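Local atomic coordinates of delta-1-pyrroline-5-carboxylate dehydrogenase, mitochondrial (Mus musculus, PDB entry 4E3X), a protein that oxidises glutamic gamma-semialdehyde, formed from proline or ornithine by way of delta-1-pyrroline-5-carboxylate, to glutamate with NAD(+) as electron acceptor, probably irreversibly. Residues 78-83 / 88-93; 235-240 / 390-395. All coordinates share one frame; numbering follows the deposited sequence.

From the N terminus, the chain runs out along strand 78-83, turns through four residues and comes back on 88-93, so contact 1 closes a short beta hairpin. This is complete before contact 2 opens: its first segment, 235-240, leads from strand 230-233 of the five-stranded parallel sheet into helix 239-251, and a further 149 residues pass before 390-395 closes that much larger loop at the start of helix 394-409. The two loops neither nest nor cross; they follow in series. In space they adjoin, with centres about 9 Å apart, and Q81 of the hairpin hydrogen-bonds through OE1 to L240 N, tying the hairpin sheet to helix 239-251.

Contact 1: 78-83 / 88-93; sequences IQYQLS and AHKVAK
Y80 faces K93 and Q81 faces A92 in an antiparallel beta hairpin, and a classic beta bulge, V91 and A92 both opposite Q81, interrupts its register. Q81 N donates to A92 O over 2.9 Å. In return, Q81 O takes the V91 N-H at 2.8 Å and a weaker bond from A92 N. Beyond the bulge, S83 N reaches H89 O in a fairly straight bond (161° at the hydrogen), and L82 pairs with K90.

The Y80 side chain is easily followed outward. CB lies near A92 O; CG and CD2 come under K90 CD, which sits over one ring face, 3.9 Å from the Y80 ring centroid, as a CH-pi contact. CE2 meets K93 CG at 3.5 Å, and OH ends against K93 CD. With CG anti to the backbone N (chi1 180°), K93 runs beside the tyrosine in the same direction; I78 CG2 also touches K93 CG.

On the other face, Q81 extends past V91 CG2, OE1 accepting from L240 N and NE2 donating to G150 O. Helices 140-151 and 239-251 pack against this side. V91 CG1 lies over the centre of the H89 ring. S83 OG bonds to V149 O and H89 NE2 to Q60 O, while a water in the ring plane joins H89 ND1, at 2.8 Å, to S83 OG, to which it donates.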
loop_
_atom_site.group_PDB
_atom_site.type_symbol
_atom_site.label_atom_id
_atom_site.label_comp_id
_atom_site.label_asym_id
_atom_site.label_seq_id
_atom_site.Cartn_x
_atom_site.Cartn_y
_atom_site.Cartn_z
ATOM N N ILE B 78 23.959 -7.251 -27.814
ATOM C CA ILE B 78 24.015 -8.667 -27.496
ATOM C C ILE B 78 24.717 -8.897 -26.163
ATOM O O ILE B 78 25.765 -8.308 -25.895
ATOM C CB ILE B 78 24.756 -9.425 -28.615
ATOM C CG1 ILE B 78 24.005 -9.270 -29.943
ATOM C CG2 ILE B 78 24.932 -10.901 -28.257
ATOM C CD1 ILE B 78 22.609 -9.868 -29.927
ATOM N N GLN B 79 24.130 -9.759 -25.333
ATOM C CA GLN B 79 24.660 -10.071 -24.012
ATOM C C GLN B 79 24.689 -11.586 -23.832
ATOM O O GLN B 79 23.934 -12.304 -24.487
ATOM C CB GLN B 79 23.766 -9.447 -22.934
ATOM C CG GLN B 79 23.633 -7.930 -23.009
ATOM C CD GLN B 79 24.886 -7.214 -22.548
ATOM O OE1 GLN B 79 25.585 -7.682 -21.650
ATOM N NE2 GLN B 79 25.177 -6.069 -23.161
ATOM N N TYR B 80 25.560 -12.066 -22.950
ATOM C CA TYR B 80 25.612 -13.493 -22.651
ATOM C C TYR B 80 25.445 -13.752 -21.170
ATOM O O TYR B 80 25.957 -13.004 -20.339
ATOM C CB TYR B 80 26.933 -14.111 -23.101
ATOM C CG TYR B 80 27.111 -14.105 -24.590
ATOM C CD1 TYR B 80 27.791 -13.075 -25.217
ATOM C CD2 TYR B 80 26.583 -15.121 -25.378
ATOM C CE1 TYR B 80 27.955 -13.058 -26.593
ATOM C CE2 TYR B 80 26.749 -15.121 -26.752
ATOM C CZ TYR B 80 27.427 -14.086 -27.354
ATOM O OH TYR B 80 27.579 -14.084 -28.723
ATOM N N GLN B 81 24.725 -14.825 -20.860
ATOM C CA GLN B 81 24.648 -15.361 -19.510
ATOM C C GLN B 81 25.627 -16.529 -19.434
ATOM O O GLN B 81 25.631 -17.399 -20.317
ATOM C CB GLN B 81 23.232 -15.844 -19.207
ATOM C CG GLN B 81 23.065 -16.386 -17.805
ATOM C CD GLN B 81 21.734 -17.076 -17.612
ATOM O OE1 GLN B 81 20.923 -17.158 -18.546
ATOM N NE2 GLN B 81 21.500 -17.595 -16.411
ATOM N N LEU B 82 26.463 -16.530 -18.400
ATOM C CA LEU B 82 27.488 -17.558 -18.223
ATOM C C LEU B 82 27.102 -18.524 -17.104
ATOM O O LEU B 82 26.433 -18.138 -16.150
ATOM C CB LEU B 82 28.827 -16.904 -17.881
ATOM C CG LEU B 82 29.262 -15.735 -18.768
ATOM C CD1 LEU B 82 30.615 -15.207 -18.297
ATOM C CD2 LEU B 82 29.300 -16.138 -20.249
ATOM N N SER B 83 27.530 -19.778 -17.207
ATOM C CA SER B 83 27.330 -20.721 -16.118
ATOM C C SER B 83 28.312 -20.380 -14.996
ATOM O O SER B 83 29.516 -20.375 -15.221
ATOM C CB SER B 83 27.561 -22.149 -16.611
ATOM O OG SER B 83 27.294 -23.090 -15.583
ATOM N N ALA B 88 33.144 -20.488 -19.007
ATOM C CA ALA B 88 33.378 -20.661 -20.436
ATOM C C ALA B 88 32.094 -21.086 -21.159
ATOM O O ALA B 88 31.989 -20.946 -22.379
ATOM C CB ALA B 88 34.487 -21.676 -20.679
ATOM N N HIS B 89 31.129 -21.609 -20.403
ATOM C CA HIS B 89 29.838 -22.012 -20.956
ATOM C C HIS B 89 28.893 -20.813 -21.007
ATOM O O HIS B 89 28.428 -20.329 -19.979
ATOM C CB HIS B 89 29.227 -23.152 -20.119
ATOM C CG HIS B 89 27.927 -23.685 -20.650
ATOM N ND1 HIS B 89 27.129 -24.539 -19.916
ATOM C CD2 HIS B 89 27.290 -23.500 -21.834
ATOM C CE1 HIS B 89 26.056 -24.852 -20.622
ATOM N NE2 HIS B 89 26.127 -24.229 -21.786
ATOM N N LYS B 90 28.618 -20.331 -22.210
ATOM C CA LYS B 90 27.602 -19.311 -22.401
ATOM C C LYS B 90 26.265 -20.024 -22.500
ATOM O O LYS B 90 25.984 -20.678 -23.502
ATOM C CB LYS B 90 27.882 -18.521 -23.676
ATOM C CG LYS B 90 29.155 -17.697 -23.604
ATOM C CD LYS B 90 29.538 -17.150 -24.970
ATOM C CE LYS B 90 30.691 -16.170 -24.873
ATOM N NZ LYS B 90 31.934 -16.826 -24.391
ATOM N N VAL B 91 25.450 -19.925 -21.455
ATOM C CA VAL B 91 24.199 -20.678 -21.427
ATOM C C VAL B 91 23.096 -20.003 -22.228
ATOM O O VAL B 91 22.153 -20.653 -22.684
ATOM C CB VAL B 91 23.729 -20.985 -19.983
ATOM C CG1 VAL B 91 24.869 -21.598 -19.175
ATOM C CG2 VAL B 91 23.186 -19.730 -19.299
ATOM N N ALA B 92 23.219 -18.693 -22.408
ATOM C CA ALA B 92 22.243 -17.954 -23.193
ATOM C C ALA B 92 22.900 -16.762 -23.863
ATOM O O ALA B 92 23.836 -16.164 -23.312
ATOM C CB ALA B 92 21.058 -17.501 -22.329
ATOM N N LYS B 93 22.405 -16.445 -25.057
ATOM C CA LYS B 93 22.721 -15.213 -25.760
ATOM C C LYS B 93 21.414 -14.453 -25.844
ATOM O O LYS B 93 20.422 -14.978 -26.339
ATOM C CB LYS B 93 23.233 -15.514 -27.169
ATOM C CG LYS B 93 23.580 -14.255 -27.954
ATOM C CD LYS B 93 24.292 -14.547 -29.261
ATOM C CE LYS B 93 23.350 -15.093 -30.296
ATOM N NZ LYS B 93 24.020 -15.193 -31.630
HETATM O O HOH W 1 27.530 -25.420 -17.271
#

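Contact 2: 235-240 / 390-395; sequences SDTAML and AVIDAK. With PRO (proline), chain J.
T237 meets I392 and D393 across a small contact made without a hydrogen bond between the segments. The threonine CB rests on I392 CG1 at 3.6 Å, the two side chains crossing obliquely, while I392 CD1 reaches back to the T237 backbone carbonyl. The methyl CG2 of T237 meets D393 OD2 at 3.9 Å, with the aspartate side chain crossing the threonine at about a right angle.

A bound proline, from the cryoprotectant, lies against the same two residues of 390-395. Its ring nitrogen is close to both carboxylate oxygens of D393, and the bond to OD1, at 3.0 Å, is weak. I392 divides its branches: CG1, anti to the backbone N (chi1 -169°), goes to T237, whereas CG2 packs on proline CD at 3.6 Å. K395, modelled only to CB, places that atom against the proline carboxylate carbon. R399 hydrogen-bonds to the ligand as well.

Further out, S235 OG accepts the T237 N-H, giving an ST turn, and also takes the hydroxyl hydrogen of T237, with OG1 to OG at 3.1 Å. The hydroxyl bond helps fix the rotation of the T237 side chain and leaves CB and CG2 to meet I392 and D393. Behind the aspartate, A396 N donates to D393 OD1, so this oxygen serves both a helix start and the proline; the helix end would probably help stabilise its negative charge. Q346 OE1 holds I392 N, and F210 packs on both T237 and I392. The side chain of I392 lies about 7 Å from that of N211, the probable transition-state stabiliser. The arrangement is an aspartate N-cap at the start of helix 394-409, lining a proline pocket with F210, I392, K395, A396 and R399.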
loop_
_atom_site.group_PDB
_atom_site.type_symbol
_atom_site.label_atom_id
_atom_site.label_comp_id
_atom_site.label_asym_id
_atom_site.label_seq_id
_atom_site.Cartn_x
_atom_site.Cartn_y
_atom_site.Cartn_z
ATOM N N SER B 235 16.541 -10.643 -14.623
ATOM C CA SER B 235 17.952 -10.533 -14.309
ATOM C C SER B 235 18.820 -11.174 -15.385
ATOM O O SER B 235 18.572 -12.315 -15.789
ATOM C CB SER B 235 18.232 -11.236 -12.995
ATOM O OG SER B 235 19.622 -11.358 -12.790
ATOM N N ASP B 236 19.844 -10.449 -15.840
ATOM C CA ASP B 236 20.785 -10.977 -16.820
ATOM C C ASP B 236 21.325 -12.345 -16.407
ATOM O O ASP B 236 21.491 -13.239 -17.235
ATOM C CB ASP B 236 21.991 -10.046 -16.969
ATOM C CG ASP B 236 21.650 -8.690 -17.548
ATOM O OD1 ASP B 236 20.486 -8.427 -17.908
ATOM O OD2 ASP B 236 22.590 -7.883 -17.655
ATOM N N THR B 237 21.618 -12.492 -15.121
ATOM C CA THR B 237 22.282 -13.691 -14.625
ATOM C C THR B 237 21.303 -14.822 -14.286
ATOM O O THR B 237 21.721 -15.879 -13.809
ATOM C CB THR B 237 23.212 -13.356 -13.436
ATOM O OG1 THR B 237 22.583 -12.382 -12.605
ATOM C CG2 THR B 237 24.508 -12.740 -13.934
ATOM N N ALA B 238 20.019 -14.614 -14.597
ATOM C CA ALA B 238 19.008 -15.668 -14.484
ATOM C C ALA B 238 18.170 -15.758 -15.757
ATOM O O ALA B 238 17.031 -16.223 -15.722
ATOM C CB ALA B 238 18.100 -15.431 -13.278
ATOM N N MET B 239 18.731 -15.316 -16.881
ATOM C CA MET B 239 17.939 -15.197 -18.106
ATOM C C MET B 239 17.356 -16.525 -18.606
ATOM O O MET B 239 16.183 -16.588 -19.003
ATOM C CB MET B 239 18.771 -14.525 -19.195
ATOM C CG MET B 239 17.970 -14.052 -20.395
ATOM S SD MET B 239 16.733 -12.824 -19.941
ATOM C CE MET B 239 17.715 -11.644 -19.054
ATOM N N LEU B 240 18.185 -17.563 -18.619
ATOM C CA LEU B 240 17.785 -18.863 -19.140
ATOM C C LEU B 240 16.534 -19.399 -18.428
ATOM O O LEU B 240 15.540 -19.748 -19.072
ATOM C CB LEU B 240 18.950 -19.843 -18.994
ATOM C CG LEU B 240 18.771 -21.227 -19.614
ATOM C CD1 LEU B 240 18.773 -21.155 -21.142
ATOM C CD2 LEU B 240 19.864 -22.173 -19.102
ATOM N N ALA B 390 29.763 -22.217 -7.195
ATOM C CA ALA B 390 30.282 -20.887 -7.461
ATOM C C ALA B 390 29.244 -19.802 -7.217
ATOM O O ALA B 390 28.042 -20.033 -7.359
ATOM C CB ALA B 390 30.748 -20.820 -8.890
ATOM N N VAL B 391 29.719 -18.610 -6.871
ATOM C CA VAL B 391 28.853 -17.440 -6.808
ATOM C C VAL B 391 28.525 -16.973 -8.226
ATOM O O VAL B 391 29.091 -17.467 -9.204
ATOM C CB VAL B 391 29.459 -16.301 -5.952
ATOM C CG1 VAL B 391 29.681 -16.782 -4.515
ATOM C CG2 VAL B 391 30.759 -15.778 -6.566
ATOM N N ILE B 392 27.600 -16.030 -8.337
ATOM C CA ILE B 392 26.885 -15.812 -9.595
ATOM C C ILE B 392 27.700 -15.245 -10.761
ATOM O O ILE B 392 27.513 -15.664 -11.900
ATOM C CB ILE B 392 25.615 -14.946 -9.360
ATOM C CG1 ILE B 392 24.710 -14.923 -10.602
ATOM C CG2 ILE B 392 25.984 -13.536 -8.897
ATOM C CD1 ILE B 392 24.067 -16.267 -10.936
ATOM N N ASP B 393 28.588 -14.293 -10.490
ATOM C CA ASP B 393 29.295 -13.621 -11.567
ATOM C C ASP B 393 30.589 -12.971 -11.098
ATOM O O ASP B 393 30.942 -13.018 -9.915
ATOM C CB ASP B 393 28.390 -12.618 -12.318
ATOM C CG ASP B 393 27.932 -11.440 -11.459
ATOM O OD1 ASP B 393 28.391 -11.276 -10.312
ATOM O OD2 ASP B 393 27.091 -10.666 -11.954
ATOM N N ALA B 394 31.295 -12.370 -12.046
ATOM C CA ALA B 394 32.590 -11.769 -11.773
ATOM C C ALA B 394 32.497 -10.638 -10.756
ATOM O O ALA B 394 33.384 -10.482 -9.914
ATOM C CB ALA B 394 33.227 -11.278 -13.068
ATOM N N LYS B 395 31.421 -9.859 -10.822
ATOM C CA LYS B 395 31.255 -8.733 -9.905
ATOM C C LYS B 395 31.061 -9.218 -8.466
ATOM O O LYS B 395 31.635 -8.666 -7.529
ATOM C CB LYS B 395 30.088 -7.845 -10.341
HETATM N N PRO J . 26.055 -9.729 -9.344
HETATM C CA PRO J . 26.151 -8.312 -9.706
HETATM C C PRO J . 26.890 -7.509 -8.640
HETATM O O PRO J . 27.438 -8.075 -7.690
HETATM C CB PRO J . 24.678 -7.867 -9.807
HETATM C CG PRO J . 23.846 -9.065 -9.381
HETATM C CD PRO J . 24.710 -10.261 -9.611
HETATM O OXT PRO J . 26.967 -6.282 -8.717
#